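Local coordinates for galactose mutarotase-like protein (Clostridium acetobutylicum, PDB 3OS7), which probably binds carbohydrate and may interconvert the anomers of aldose sugars, at residues Ile52-Lys57 against Pro69-Leu74; Arg82-Thr87 against Asp214-Pro219; Lys116-Lys121 against Val134-Lys139; Gln126-Val131 against Ser156-Ser161; Ser280-Tyr285 against Glu328-Val333. All coordinates share one frame; numbering follows the deposited sequence.

Contact 1: Ile52-Lys57 against Pro69-Leu74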
# COMPACT_ATOMS: atom_id res chain seq x y z
N ILE A 52 -6.18 8.02 10.43
CA ILE A 52 -6.45 7.30 9.17
C ILE A 52 -5.92 5.87 9.14
O ILE A 52 -6.61 4.95 8.71
CB ILE A 52 -5.86 8.06 7.99
CG1 ILE A 52 -6.53 9.42 7.84
CG2 ILE A 52 -5.95 7.20 6.69
CD1 ILE A 52 -5.93 10.28 6.71
N LEU A 53 -4.67 5.69 9.53
CA LEU A 53 -3.97 4.41 9.34
C LEU A 53 -3.99 3.58 10.62
O LEU A 53 -3.82 4.10 11.73
CB LEU A 53 -2.50 4.62 8.94
CG LEU A 53 -2.27 5.31 7.60
CD1 LEU A 53 -0.81 5.76 7.40
CD2 LEU A 53 -2.80 4.43 6.43
N ARG A 54 -4.13 2.27 10.43
CA ARG A 54 -4.13 1.36 11.57
C ARG A 54 -2.74 1.30 12.17
O ARG A 54 -1.79 0.95 11.49
CB ARG A 54 -4.58 -0.02 11.14
CG ARG A 54 -4.87 -0.90 12.35
CD ARG A 54 -4.85 -2.31 11.94
NE ARG A 54 -5.37 -3.20 12.96
CZ ARG A 54 -5.01 -4.47 13.11
NH1 ARG A 54 -4.13 -5.04 12.28
NH2 ARG A 54 -5.58 -5.19 14.06
N THR A 55 -2.64 1.63 13.46
CA THR A 55 -1.37 1.80 14.17
C THR A 55 -1.23 0.72 15.25
O THR A 55 -2.20 0.42 15.95
CB THR A 55 -1.33 3.18 14.90
OG1 THR A 55 -1.72 4.24 14.00
CG2 THR A 55 0.06 3.49 15.51
N PRO A 56 -0.02 0.15 15.43
CA PRO A 56 0.22 -0.77 16.55
C PRO A 56 -0.19 -0.19 17.90
O PRO A 56 0.09 0.97 18.20
CB PRO A 56 1.75 -0.96 16.53
CG PRO A 56 2.10 -0.83 15.11
CD PRO A 56 1.18 0.26 14.57
N LYS A 57 -0.85 -1.01 18.71
CA LYS A 57 -1.17 -0.63 20.10
C LYS A 57 0.08 -0.67 20.96
O LYS A 57 1.05 -1.33 20.61
CB LYS A 57 -2.20 -1.60 20.68
CG LYS A 57 -3.56 -1.45 20.05
CD LYS A 57 -4.45 -2.64 20.37
CE LYS A 57 -5.81 -2.49 19.67
NZ LYS A 57 -6.59 -1.33 20.22
N PRO A 69 4.11 -6.92 9.54
CA PRO A 69 3.86 -5.47 9.47
C PRO A 69 2.76 -5.12 8.48
O PRO A 69 2.22 -3.98 8.50
CB PRO A 69 5.22 -4.93 9.02
CG PRO A 69 5.76 -6.00 8.17
CD PRO A 69 5.37 -7.28 8.88
N GLN A 70 2.40 -6.08 7.64
CA GLN A 70 1.47 -5.80 6.57
C GLN A 70 0.03 -5.48 6.99
O GLN A 70 -0.76 -5.05 6.16
CB GLN A 70 1.44 -6.94 5.55
CG GLN A 70 0.95 -8.27 6.07
CD GLN A 70 2.08 -9.11 6.54
OE1 GLN A 70 3.13 -8.59 6.89
NE2 GLN A 70 1.88 -10.44 6.57
N VAL A 71 -0.32 -5.72 8.26
CA VAL A 71 -1.64 -5.36 8.79
C VAL A 71 -1.69 -4.02 9.53
O VAL A 71 -2.68 -3.71 10.17
CB VAL A 71 -2.21 -6.49 9.65
CG1 VAL A 71 -2.36 -7.70 8.79
CG2 VAL A 71 -1.34 -6.77 10.91
N TYR A 72 -0.62 -3.21 9.39
CA TYR A 72 -0.56 -1.86 9.89
C TYR A 72 -0.01 -0.87 8.86
O TYR A 72 0.86 -1.18 8.04
CB TYR A 72 0.36 -1.78 11.11
CG TYR A 72 -0.16 -2.59 12.28
CD1 TYR A 72 -1.19 -2.10 13.09
CD2 TYR A 72 0.38 -3.84 12.57
CE1 TYR A 72 -1.68 -2.86 14.17
CE2 TYR A 72 -0.09 -4.59 13.64
CZ TYR A 72 -1.12 -4.10 14.43
OH TYR A 72 -1.57 -4.86 15.49
N GLY A 73 -0.51 0.35 8.95
CA GLY A 73 0.09 1.49 8.22
C GLY A 73 0.15 1.31 6.70
O GLY A 73 -0.82 0.87 6.06
N LEU A 74 1.31 1.65 6.13
CA LEU A 74 1.54 1.62 4.68
C LEU A 74 2.70 0.66 4.36
O LEU A 74 3.86 1.09 4.20
CB LEU A 74 1.84 3.03 4.16
CG LEU A 74 0.74 4.08 4.31
CD1 LEU A 74 1.20 5.43 3.81
CD2 LEU A 74 -0.50 3.63 3.52
O HOH W 1 -1.62 -3.65 17.86
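Arg54 and Tyr72 form a guanidinium-on-ring stack between two loops, the one after strand 50-51 and the one before strand 76-77. The two planes are 10° apart with centres 4.5 Å from each other, NH1 lying toward the rim of the ring. On the opposite face Pro56 CG makes a CH-pi contact, 4.1 Å from the Tyr72 ring centroid, which leaves the phenol sandwiched between a cation and a proline. What holds the guanidinium is a nearly straight bond (168°) from Arg54 NH1 to Val71 O, 2.9 Å, lying in the guanidinium plane, while NH1 stands above the plane of the Val71 carbonyl. Arg54 O takes the N-H of Gly73, and Leu53 CD2 meets Leu74 CD2 at 3.8 Å. A water joins Tyr72 OH to Lys57 N. Around this pair of loops, Phe65 of helix 62-67 touches both Pro56 and Tyr72, Tyr297 makes a cation-pi contact with Arg54, strand 39-45 packs on Leu53, and Ala187 of strand 178-189 bonds to the backbones of Arg54 and Gly73.

Contact 2: Arg82-Thr87 against Asp214-Pro219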
# COMPACT_ATOMS: atom_id res chain seq x y z
N ARG A 82 0.54 -12.68 -4.59
CA ARG A 82 1.10 -14.01 -4.86
C ARG A 82 1.81 -14.24 -6.21
O ARG A 82 1.44 -13.69 -7.24
CB ARG A 82 -0.01 -15.05 -4.71
CG ARG A 82 -0.57 -15.12 -3.32
CD ARG A 82 -1.95 -15.72 -3.35
NE ARG A 82 -2.42 -15.89 -1.99
CZ ARG A 82 -3.10 -15.00 -1.30
NH1 ARG A 82 -3.46 -13.84 -1.83
NH2 ARG A 82 -3.45 -15.28 -0.06
N ILE A 83 2.89 -15.02 -6.15
CA ILE A 83 3.50 -15.63 -7.32
C ILE A 83 3.32 -17.13 -7.20
O ILE A 83 3.83 -17.75 -6.23
CB ILE A 83 5.01 -15.31 -7.47
CG1 ILE A 83 5.31 -13.81 -7.39
CG2 ILE A 83 5.60 -15.97 -8.76
CD1 ILE A 83 4.60 -12.94 -8.38
N ASP A 84 2.61 -17.71 -8.17
CA ASP A 84 2.33 -19.15 -8.22
C ASP A 84 3.57 -20.03 -8.07
O ASP A 84 4.53 -19.93 -8.85
CB ASP A 84 1.58 -19.43 -9.55
CG ASP A 84 1.14 -20.88 -9.73
OD1 ASP A 84 1.44 -21.73 -8.87
OD2 ASP A 84 0.46 -21.14 -10.76
N ASP A 85 3.59 -20.89 -7.03
CA ASP A 85 4.73 -21.79 -6.77
C ASP A 85 6.06 -21.07 -6.54
O ASP A 85 7.13 -21.68 -6.59
CB ASP A 85 4.90 -22.84 -7.90
CG ASP A 85 3.77 -23.84 -7.98
OD1 ASP A 85 3.01 -23.99 -6.99
OD2 ASP A 85 3.62 -24.47 -9.05
N GLY A 86 6.00 -19.77 -6.27
CA GLY A 86 7.17 -18.94 -6.08
C GLY A 86 8.09 -18.85 -7.29
O GLY A 86 9.30 -18.62 -7.13
N THR A 87 7.55 -19.04 -8.49
CA THR A 87 8.42 -19.10 -9.67
C THR A 87 7.77 -18.48 -10.89
O THR A 87 6.55 -18.51 -11.06
CB THR A 87 8.90 -20.56 -9.98
OG1 THR A 87 9.92 -20.58 -11.01
CG2 THR A 87 7.74 -21.44 -10.39
N ASP A 214 -8.96 -18.43 -7.98
CA ASP A 214 -9.13 -19.87 -7.76
C ASP A 214 -8.90 -20.21 -6.28
O ASP A 214 -8.75 -19.32 -5.45
CB ASP A 214 -8.27 -20.72 -8.74
CG ASP A 214 -6.74 -20.61 -8.51
OD1 ASP A 214 -6.28 -20.11 -7.46
OD2 ASP A 214 -5.98 -21.06 -9.41
N SER A 215 -8.86 -21.49 -5.97
CA SER A 215 -8.78 -21.91 -4.57
C SER A 215 -7.39 -21.66 -3.95
O SER A 215 -7.26 -21.70 -2.74
CB SER A 215 -9.15 -23.38 -4.45
OG SER A 215 -8.18 -24.15 -5.11
N ARG A 216 -6.38 -21.37 -4.79
CA ARG A 216 -5.06 -20.93 -4.28
C ARG A 216 -4.90 -19.41 -4.28
O ARG A 216 -3.82 -18.88 -4.06
CB ARG A 216 -3.97 -21.60 -5.10
CG ARG A 216 -3.90 -23.10 -4.87
CD ARG A 216 -2.92 -23.77 -5.79
NE ARG A 216 -1.58 -23.25 -5.57
CZ ARG A 216 -0.63 -23.14 -6.50
NH1 ARG A 216 -0.84 -23.51 -7.76
NH2 ARG A 216 0.55 -22.65 -6.16
N ASN A 217 -6.00 -18.70 -4.50
CA ASN A 217 -6.02 -17.25 -4.59
C ASN A 217 -5.25 -16.64 -5.76
O ASN A 217 -4.94 -15.46 -5.72
CB ASN A 217 -5.66 -16.59 -3.24
CG ASN A 217 -6.75 -16.79 -2.19
OD1 ASN A 217 -7.92 -16.95 -2.53
ND2 ASN A 217 -6.38 -16.77 -0.94
N LEU A 218 -5.03 -17.43 -6.80
CA LEU A 218 -4.41 -16.99 -8.06
C LEU A 218 -5.54 -16.64 -9.04
O LEU A 218 -6.57 -17.31 -9.06
CB LEU A 218 -3.54 -18.10 -8.64
CG LEU A 218 -2.42 -18.57 -7.70
CD1 LEU A 218 -1.82 -19.93 -8.18
CD2 LEU A 218 -1.39 -17.51 -7.58
N PRO A 219 -5.34 -15.59 -9.85
CA PRO A 219 -6.39 -15.28 -10.82
C PRO A 219 -6.59 -16.36 -11.83
O PRO A 219 -5.62 -16.99 -12.29
CB PRO A 219 -5.88 -14.03 -11.54
CG PRO A 219 -4.74 -13.53 -10.72
CD PRO A 219 -4.20 -14.67 -9.94
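Arg216 reaches over to two consecutive acidic side chains, Asp84 and Asp85, and forms a salt-bridge network with them. Its NH2 lies 3.0 Å from Asp84 OD1, meeting that oxygen from above the carboxylate plane, with the two flat groups turned 70° apart. NH1 adds a weak bond to the same oxygen. The contact of Arg216 NH2 with Asp85 OD1, at 2.9 Å, is bent and also weak, although here the planes are only 21° apart. A bend at chi3 (61°) turns NE of Arg216 away from an extended course, and NE donates to Asn104 O.

Beside the charges, Leu218 CD1 sits 3.5 Å from Asp84 CG and also covers one face of the Arg216 guanidinium, toward its rim. Farther along, Asn217 CB lies over a face of the Arg82 guanidinium, 3.5 Å from Arg82 NE; the charge of Arg82 is met by Glu101.

Behind this first shell, Asp214 OD1 receives Arg216 N and Leu218 N, each at 3.0 Å, from opposite faces of its carboxylate plane, while Asn105 ND2 steadies Asp85 OD1. The bond from Arg216 N makes an Asx turn, set within the type I beta turn Asp214-Asn217. On the other segment, type II (Ile83-Gly86) and type I' (Asp84-Thr87) turns overlap. The Asp-Asp-Arg salt-bridge network thus joins the turn in strand 82-90, middle strand of a three-stranded antiparallel sheet, to the Asx-turn loop after strand 201-213.

Contact 3: Lys116-Lys121 against Val134-Lys139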
# COMPACT_ATOMS: atom_id res chain seq x y z
N LYS A 116 15.10 -3.41 7.03
CA LYS A 116 15.52 -2.10 7.53
C LYS A 116 15.78 -1.14 6.39
O LYS A 116 16.50 -1.46 5.47
CB LYS A 116 16.81 -2.21 8.35
CG LYS A 116 16.70 -3.08 9.57
CD LYS A 116 17.91 -2.86 10.51
CE LYS A 116 18.02 -4.00 11.50
NZ LYS A 116 19.03 -3.71 12.56
N TRP A 117 15.15 0.02 6.47
CA TRP A 117 15.37 1.10 5.55
C TRP A 117 16.17 2.16 6.28
O TRP A 117 16.20 2.17 7.52
CB TRP A 117 14.04 1.68 5.08
CG TRP A 117 13.22 0.77 4.21
CD1 TRP A 117 12.80 -0.51 4.51
CD2 TRP A 117 12.59 1.11 2.97
NE1 TRP A 117 12.02 -1.00 3.50
CE2 TRP A 117 11.87 -0.03 2.54
CE3 TRP A 117 12.62 2.23 2.14
CZ2 TRP A 117 11.16 -0.06 1.34
CZ3 TRP A 117 11.93 2.20 0.96
CH2 TRP A 117 11.21 1.05 0.56
N THR A 118 16.83 3.04 5.53
CA THR A 118 17.61 4.11 6.13
C THR A 118 17.01 5.45 5.77
O THR A 118 16.38 5.60 4.72
CB THR A 118 19.05 4.03 5.71
OG1 THR A 118 19.14 4.09 4.30
CG2 THR A 118 19.65 2.68 6.18
N VAL A 119 17.16 6.41 6.67
CA VAL A 119 16.61 7.74 6.46
C VAL A 119 17.49 8.45 5.45
O VAL A 119 18.71 8.52 5.61
CB VAL A 119 16.50 8.53 7.77
CG1 VAL A 119 16.06 9.96 7.51
CG2 VAL A 119 15.53 7.86 8.71
N HIS A 120 16.87 8.98 4.40
CA HIS A 120 17.61 9.57 3.30
C HIS A 120 17.56 11.09 3.36
O HIS A 120 18.56 11.76 3.04
CB HIS A 120 17.05 9.00 1.99
CG HIS A 120 17.67 9.57 0.77
ND1 HIS A 120 18.95 9.23 0.35
CD2 HIS A 120 17.20 10.46 -0.14
CE1 HIS A 120 19.23 9.89 -0.76
NE2 HIS A 120 18.18 10.63 -1.09
N LYS A 121 16.42 11.65 3.75
CA LYS A 121 16.20 13.08 3.79
C LYS A 121 15.14 13.47 4.82
O LYS A 121 14.16 12.76 5.01
CB LYS A 121 15.79 13.57 2.41
CG LYS A 121 15.71 15.10 2.29
CD LYS A 121 15.20 15.56 0.94
CE LYS A 121 16.09 15.16 -0.20
NZ LYS A 121 15.82 16.03 -1.37
N VAL A 134 15.12 5.10 2.18
CA VAL A 134 15.55 4.24 1.09
C VAL A 134 15.90 2.84 1.56
O VAL A 134 16.24 2.62 2.74
CB VAL A 134 16.77 4.81 0.33
CG1 VAL A 134 16.42 6.14 -0.35
CG2 VAL A 134 17.96 4.96 1.25
N PHE A 135 15.76 1.91 0.65
CA PHE A 135 16.20 0.54 0.84
C PHE A 135 17.18 0.19 -0.27
O PHE A 135 16.82 0.20 -1.44
CB PHE A 135 15.04 -0.43 0.74
CG PHE A 135 15.46 -1.86 0.96
CD1 PHE A 135 15.80 -2.31 2.22
CD2 PHE A 135 15.61 -2.71 -0.09
CE1 PHE A 135 16.23 -3.59 2.42
CE2 PHE A 135 16.05 -4.01 0.10
CZ PHE A 135 16.36 -4.45 1.34
N ASP A 136 18.41 -0.12 0.12
CA ASP A 136 19.47 -0.49 -0.81
C ASP A 136 19.64 -2.01 -0.82
O ASP A 136 19.99 -2.63 0.19
CB ASP A 136 20.77 0.17 -0.39
CG ASP A 136 20.68 1.69 -0.37
OD1 ASP A 136 20.35 2.28 -1.43
OD2 ASP A 136 20.94 2.30 0.70
N PHE A 137 19.35 -2.61 -1.97
CA PHE A 137 19.46 -4.05 -2.12
C PHE A 137 20.76 -4.32 -2.87
O PHE A 137 20.89 -3.97 -4.04
CB PHE A 137 18.26 -4.60 -2.89
CG PHE A 137 18.22 -6.11 -2.97
CD1 PHE A 137 17.90 -6.89 -1.86
CD2 PHE A 137 18.42 -6.77 -4.18
CE1 PHE A 137 17.83 -8.25 -1.95
CE2 PHE A 137 18.36 -8.14 -4.26
CZ PHE A 137 18.05 -8.89 -3.17
N THR A 138 21.71 -4.94 -2.18
CA THR A 138 23.04 -5.18 -2.72
C THR A 138 23.32 -6.66 -2.92
O THR A 138 22.59 -7.53 -2.48
CB THR A 138 24.15 -4.63 -1.80
OG1 THR A 138 24.27 -5.47 -0.66
CG2 THR A 138 23.85 -3.21 -1.36
N LYS A 139 24.44 -6.91 -3.59
CA LYS A 139 24.95 -8.24 -3.83
C LYS A 139 25.22 -9.00 -2.54
O LYS A 139 25.34 -10.21 -2.56
CB LYS A 139 26.26 -8.16 -4.60
CG LYS A 139 26.16 -7.71 -6.02
CD LYS A 139 27.57 -7.40 -6.59
CE LYS A 139 27.48 -6.88 -8.04
NZ LYS A 139 26.86 -7.90 -8.94
O HOH W 2 19.98 1.96 3.09
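Lys116 meets the second strand through its backbone: its O lies in the plane of the Phe135 ring, at the edge, 3.4 Å from CD1. Next comes Trp117, whose indole receives Phe135 CB over the centre of one face, a CH-pi contact 3.6 Å from the centroid of the six-membered ring and 12° off its normal. Phe135 CG is anti to its backbone N (chi1 -179°); its ring and the five-membered ring of Trp117 meet obliquely, planes at 44°. Trp117 NE1 is taken by Ile112 O. Thr118 then pairs with Val134 through two nearly straight backbone bonds, each 2.9 Å: Thr118 N to Val134 O and Val134 N to Thr118 O. Thr118 OG1 touches Val134 CG2 at 3.4 Å, and a water bridges it to Asp136 OD2, while Gln152 holds OD1 of that aspartate. His120 lays CB against Val134 CG1, 3.7 Å away. Beyond, His120 and Lys121 both face Glu132, a classic beta bulge in the antiparallel hairpin of strands 118-125 and 128-137.

Contact 4: Gln126-Val131 against Ser156-Ser161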
# COMPACT_ATOMS: atom_id res chain seq x y z
N GLN A 126 8.76 25.64 3.00
CA GLN A 126 7.51 26.36 2.99
C GLN A 126 6.79 25.88 4.23
O GLN A 126 7.34 25.97 5.33
CB GLN A 126 6.75 26.13 1.67
CG GLN A 126 7.67 26.18 0.44
CD GLN A 126 7.20 27.14 -0.65
OE1 GLN A 126 7.44 26.91 -1.84
NE2 GLN A 126 6.55 28.23 -0.25
N ASP A 127 5.58 25.35 4.05
CA ASP A 127 4.84 24.78 5.16
C ASP A 127 4.60 23.28 4.96
O ASP A 127 3.55 22.78 5.30
CB ASP A 127 3.52 25.52 5.36
CG ASP A 127 3.71 27.00 5.74
OD1 ASP A 127 4.86 27.41 6.02
OD2 ASP A 127 2.71 27.75 5.75
N LYS A 128 5.60 22.58 4.42
CA LYS A 128 5.55 21.13 4.22
C LYS A 128 6.67 20.41 4.99
O LYS A 128 7.75 20.97 5.16
CB LYS A 128 5.76 20.79 2.75
CG LYS A 128 4.72 21.46 1.83
CD LYS A 128 5.10 21.32 0.35
CE LYS A 128 4.24 22.24 -0.53
NZ LYS A 128 2.78 21.95 -0.37
N ALA A 129 6.43 19.16 5.38
CA ALA A 129 7.44 18.33 6.02
C ALA A 129 7.70 17.16 5.11
O ALA A 129 6.77 16.44 4.74
CB ALA A 129 7.00 17.88 7.43
N LEU A 130 8.97 16.99 4.75
CA LEU A 130 9.41 15.94 3.84
C LEU A 130 10.33 14.95 4.56
O LEU A 130 11.33 15.34 5.19
CB LEU A 130 10.14 16.56 2.64
CG LEU A 130 10.75 15.61 1.61
CD1 LEU A 130 9.66 14.92 0.84
CD2 LEU A 130 11.66 16.32 0.63
N VAL A 131 9.97 13.67 4.48
CA VAL A 131 10.80 12.58 4.99
C VAL A 131 10.94 11.52 3.92
O VAL A 131 9.94 11.05 3.34
CB VAL A 131 10.21 11.97 6.24
CG1 VAL A 131 11.01 10.74 6.66
CG2 VAL A 131 10.14 12.99 7.37
N SER A 156 9.17 8.59 -0.57
CA SER A 156 9.27 10.01 -0.32
C SER A 156 7.93 10.56 0.15
O SER A 156 6.95 10.63 -0.60
CB SER A 156 9.75 10.73 -1.58
OG SER A 156 9.92 12.12 -1.29
N TYR A 157 7.87 10.90 1.44
CA TYR A 157 6.64 11.35 2.05
C TYR A 157 6.63 12.84 2.26
O TYR A 157 7.51 13.38 2.93
CB TYR A 157 6.43 10.63 3.38
CG TYR A 157 6.00 9.20 3.20
CD1 TYR A 157 4.69 8.92 2.79
CD2 TYR A 157 6.86 8.16 3.41
CE1 TYR A 157 4.27 7.63 2.62
CE2 TYR A 157 6.42 6.84 3.24
CZ TYR A 157 5.12 6.59 2.84
OH TYR A 157 4.66 5.30 2.65
N GLU A 158 5.64 13.51 1.69
CA GLU A 158 5.51 14.94 1.86
C GLU A 158 4.20 15.21 2.58
O GLU A 158 3.11 14.96 2.06
CB GLU A 158 5.55 15.65 0.52
CG GLU A 158 5.20 17.13 0.60
CD GLU A 158 4.71 17.66 -0.76
OE1 GLU A 158 5.59 17.77 -1.64
OE2 GLU A 158 3.47 17.91 -0.94
N LEU A 159 4.30 15.76 3.77
CA LEU A 159 3.12 16.12 4.53
C LEU A 159 2.86 17.64 4.44
O LEU A 159 3.79 18.44 4.52
CB LEU A 159 3.33 15.68 5.97
CG LEU A 159 2.15 15.61 6.92
CD1 LEU A 159 1.02 14.70 6.39
CD2 LEU A 159 2.67 15.12 8.31
N SER A 160 1.60 18.00 4.30
CA SER A 160 1.18 19.40 4.14
C SER A 160 -0.29 19.52 4.50
O SER A 160 -0.94 18.53 4.88
CB SER A 160 1.40 19.88 2.69
OG SER A 160 0.40 19.36 1.81
N SER A 161 -0.83 20.73 4.35
CA SER A 161 -2.25 20.93 4.56
C SER A 161 -3.13 20.14 3.59
O SER A 161 -4.32 19.96 3.85
CB SER A 161 -2.62 22.41 4.50
OG SER A 161 -2.54 22.88 3.18
O HOH W 3 0.93 22.97 4.23
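Leu130 has CG anti to its backbone N (chi1 177°), and Glu158 does likewise (chi1 171°); from there chi2 of the leucine (70°) sets its CD1 3.5 Å from Ser156 OG, and the Glu158 chain extends toward Lys128. There the CD of Lys128 lies against the carboxyl carbon CD of Glu158 at 3.8 Å, the two chains crossing at a slant. A bend at chi4 leaves Lys128 NZ 4.1 Å from Glu158 OE2, opposite charges near each other but beyond a salt bridge, and NZ also approaches Ser160 CB. Ser156 OG itself bonds to Glu132.

These side chains ride on the antiparallel pairing of strands 128-137 and 151-160, part of the large antiparallel beta-sandwich characteristic of the galactose mutarotase family. Ala129-Leu159 and Val131-Tyr157 are hydrogen-bonded pairs, with Leu130-Glu158 the non-hydrogen-bonded pair between them. Leu159 N to Ala129 O, at 2.7 Å, is the shortest of the four backbone bonds, and Leu130 CA adds a CA-H...O contact of 3.3 Å to Tyr157 O.

The sheet face bearing Ala129, Val131, Tyr157 and Leu159 turns inward: Phe23 of strand 18-25 packs on Val131, Tyr157 and Leu159, and Gln166 holds the Tyr157 hydroxyl. At the strand ends a water links Asp127 O to Ser161 N.

Contact 5: Ser280-Tyr285 against Glu328-Val333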
# COMPACT_ATOMS: atom_id res chain seq x y z
N SER A 280 -2.24 7.25 -8.31
CA SER A 280 -1.86 7.60 -9.69
C SER A 280 -2.16 6.45 -10.65
O SER A 280 -2.38 5.29 -10.23
CB SER A 280 -0.38 8.00 -9.76
OG SER A 280 0.48 6.87 -9.59
N SER A 281 -2.14 6.76 -11.94
CA SER A 281 -2.45 5.81 -13.01
C SER A 281 -1.52 4.62 -13.08
O SER A 281 -1.82 3.62 -13.74
CB SER A 281 -2.40 6.52 -14.38
OG SER A 281 -3.37 7.53 -14.46
N GLU A 282 -0.35 4.73 -12.43
CA GLU A 282 0.56 3.59 -12.36
C GLU A 282 -0.06 2.42 -11.60
O GLU A 282 0.36 1.26 -11.80
CB GLU A 282 1.89 3.99 -11.69
CG GLU A 282 2.83 4.79 -12.61
CD GLU A 282 2.48 6.26 -12.71
OE1 GLU A 282 1.69 6.78 -11.89
OE2 GLU A 282 2.97 6.92 -13.63
N TYR A 283 -1.04 2.71 -10.76
CA TYR A 283 -1.73 1.66 -10.00
C TYR A 283 -2.95 1.20 -10.78
O TYR A 283 -3.87 1.97 -11.03
CB TYR A 283 -2.08 2.14 -8.60
CG TYR A 283 -0.87 2.45 -7.78
CD1 TYR A 283 -0.07 1.42 -7.30
CD2 TYR A 283 -0.47 3.75 -7.55
CE1 TYR A 283 1.10 1.70 -6.55
CE2 TYR A 283 0.71 4.04 -6.83
CZ TYR A 283 1.47 3.01 -6.32
OH TYR A 283 2.62 3.29 -5.57
N LYS A 284 -2.90 -0.05 -11.24
CA LYS A 284 -3.87 -0.57 -12.18
C LYS A 284 -4.84 -1.61 -11.61
O LYS A 284 -5.87 -1.91 -12.23
CB LYS A 284 -3.10 -1.14 -13.35
CG LYS A 284 -2.24 -0.02 -14.03
CD LYS A 284 -1.55 -0.41 -15.27
CE LYS A 284 -0.58 0.74 -15.73
NZ LYS A 284 -1.27 2.08 -15.92
N TYR A 285 -4.50 -2.16 -10.45
CA TYR A 285 -5.28 -3.19 -9.78
C TYR A 285 -5.34 -2.88 -8.30
O TYR A 285 -4.59 -2.04 -7.80
CB TYR A 285 -4.68 -4.61 -9.98
CG TYR A 285 -4.90 -5.15 -11.35
CD1 TYR A 285 -4.01 -4.84 -12.40
CD2 TYR A 285 -6.00 -5.95 -11.64
CE1 TYR A 285 -4.24 -5.31 -13.69
CE2 TYR A 285 -6.21 -6.46 -12.93
CZ TYR A 285 -5.33 -6.13 -13.95
OH TYR A 285 -5.57 -6.63 -15.23
N GLU A 328 16.95 2.16 -15.34
CA GLU A 328 15.59 2.69 -15.50
C GLU A 328 14.88 2.69 -14.16
O GLU A 328 15.13 1.82 -13.30
CB GLU A 328 14.80 1.87 -16.49
CG GLU A 328 13.53 2.54 -16.96
CD GLU A 328 12.71 1.70 -17.93
OE1 GLU A 328 13.06 0.53 -18.19
OE2 GLU A 328 11.70 2.24 -18.43
N SER A 329 13.97 3.64 -13.99
CA SER A 329 13.16 3.70 -12.78
C SER A 329 11.66 3.66 -13.05
O SER A 329 11.21 3.91 -14.16
CB SER A 329 13.51 4.97 -11.97
OG SER A 329 13.00 6.14 -12.58
N TRP A 330 10.93 3.31 -12.00
CA TRP A 330 9.46 3.37 -11.95
C TRP A 330 9.12 4.26 -10.76
O TRP A 330 9.81 4.22 -9.73
CB TRP A 330 8.87 1.95 -11.73
CG TRP A 330 7.35 1.97 -11.42
CD1 TRP A 330 6.34 1.83 -12.31
CD2 TRP A 330 6.74 2.15 -10.14
NE1 TRP A 330 5.13 1.90 -11.67
CE2 TRP A 330 5.35 2.10 -10.33
CE3 TRP A 330 7.23 2.30 -8.84
CZ2 TRP A 330 4.45 2.25 -9.28
CZ3 TRP A 330 6.34 2.45 -7.81
CH2 TRP A 330 4.98 2.44 -8.03
N SER A 331 8.08 5.08 -10.89
CA SER A 331 7.57 5.88 -9.78
C SER A 331 6.04 5.93 -9.80
O SER A 331 5.43 6.02 -10.88
CB SER A 331 8.14 7.30 -9.83
OG SER A 331 7.60 8.11 -8.80
N GLY A 332 5.43 5.88 -8.63
CA GLY A 332 3.99 6.05 -8.51
C GLY A 332 3.70 6.96 -7.34
O GLY A 332 4.51 7.04 -6.41
N VAL A 333 2.56 7.65 -7.39
CA VAL A 333 2.17 8.57 -6.34
C VAL A 333 0.79 8.24 -5.79
O VAL A 333 -0.16 8.02 -6.56
CB VAL A 333 2.12 10.00 -6.89
CG1 VAL A 333 1.71 10.98 -5.82
CG2 VAL A 333 3.46 10.37 -7.52
O HOH W 4 2.70 0.97 -13.27
O HOH W 5 2.93 5.59 -4.13
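Ser280 grips the strand at Val333 with both its backbone and its side chain: Ser280 N donates to Val333 O at 2.8 Å, and Val333 N returns a bond to Ser280 OG at 3.1 Å. OG can do this because it stands between the backbone N and the carbonyl carbon (chi1 71°), and it passes its own hydrogen to Glu282 OE1, 2.6 Å away. The hydroxyl is thus donor and acceptor at once, linking the strand to the carboxylate. Glu282 CG, anti to the carbonyl carbon (chi1 -76°), lies 3.4 Å from Ser331 O and 3.8 Å from Trp330 NE1; the bend at chi2 then turns CD.

Ser280 to Tyr283 make a type I beta turn in the connection between strands 273-279 and 285-289, laid against strand 329-340, which itself pairs with 273-279. Inside, the edge of Trp330 approaches the face of Tyr283 in an offset edge-to-face pair, planes at 84°, and Trp330 CH2 comes 3.5 Å from Tyr283 OH. Gly332 N lies over the indole face, toward its rim. Waters tie the polar groups: one joins Trp330 NE1 to Glu282 O, another joins Tyr283 OH to Gly332 O, weakly at the latter. Leu180 and Val182 of strand 178-189 also pack on Trp330.

Contacts 3 and 4 are the most closely related: both use strand 128-137, their segments alternate along the chain, and Lys121 CD packs on Leu130 CD2 at 3.6 Å. Together they tie strands 118-125, 128-137 and 151-160 in order. Strand 163-172 continues from there to strand 329-340, which carries contact 5, its centre about 20 Å from that of contact 4. Contact 1, earliest in the chain, meets contact 4 where Leu74 CD1 touches Tyr157 OH, so the end of its second loop packs on the inward-facing side of strand 151-160. Contact 2 is farthest from contact 4, about 38 Å between centres. Contacts 3 and 4 thus join successive strands of the beta framework, while contacts 1, 2 and 5 bring in its loops.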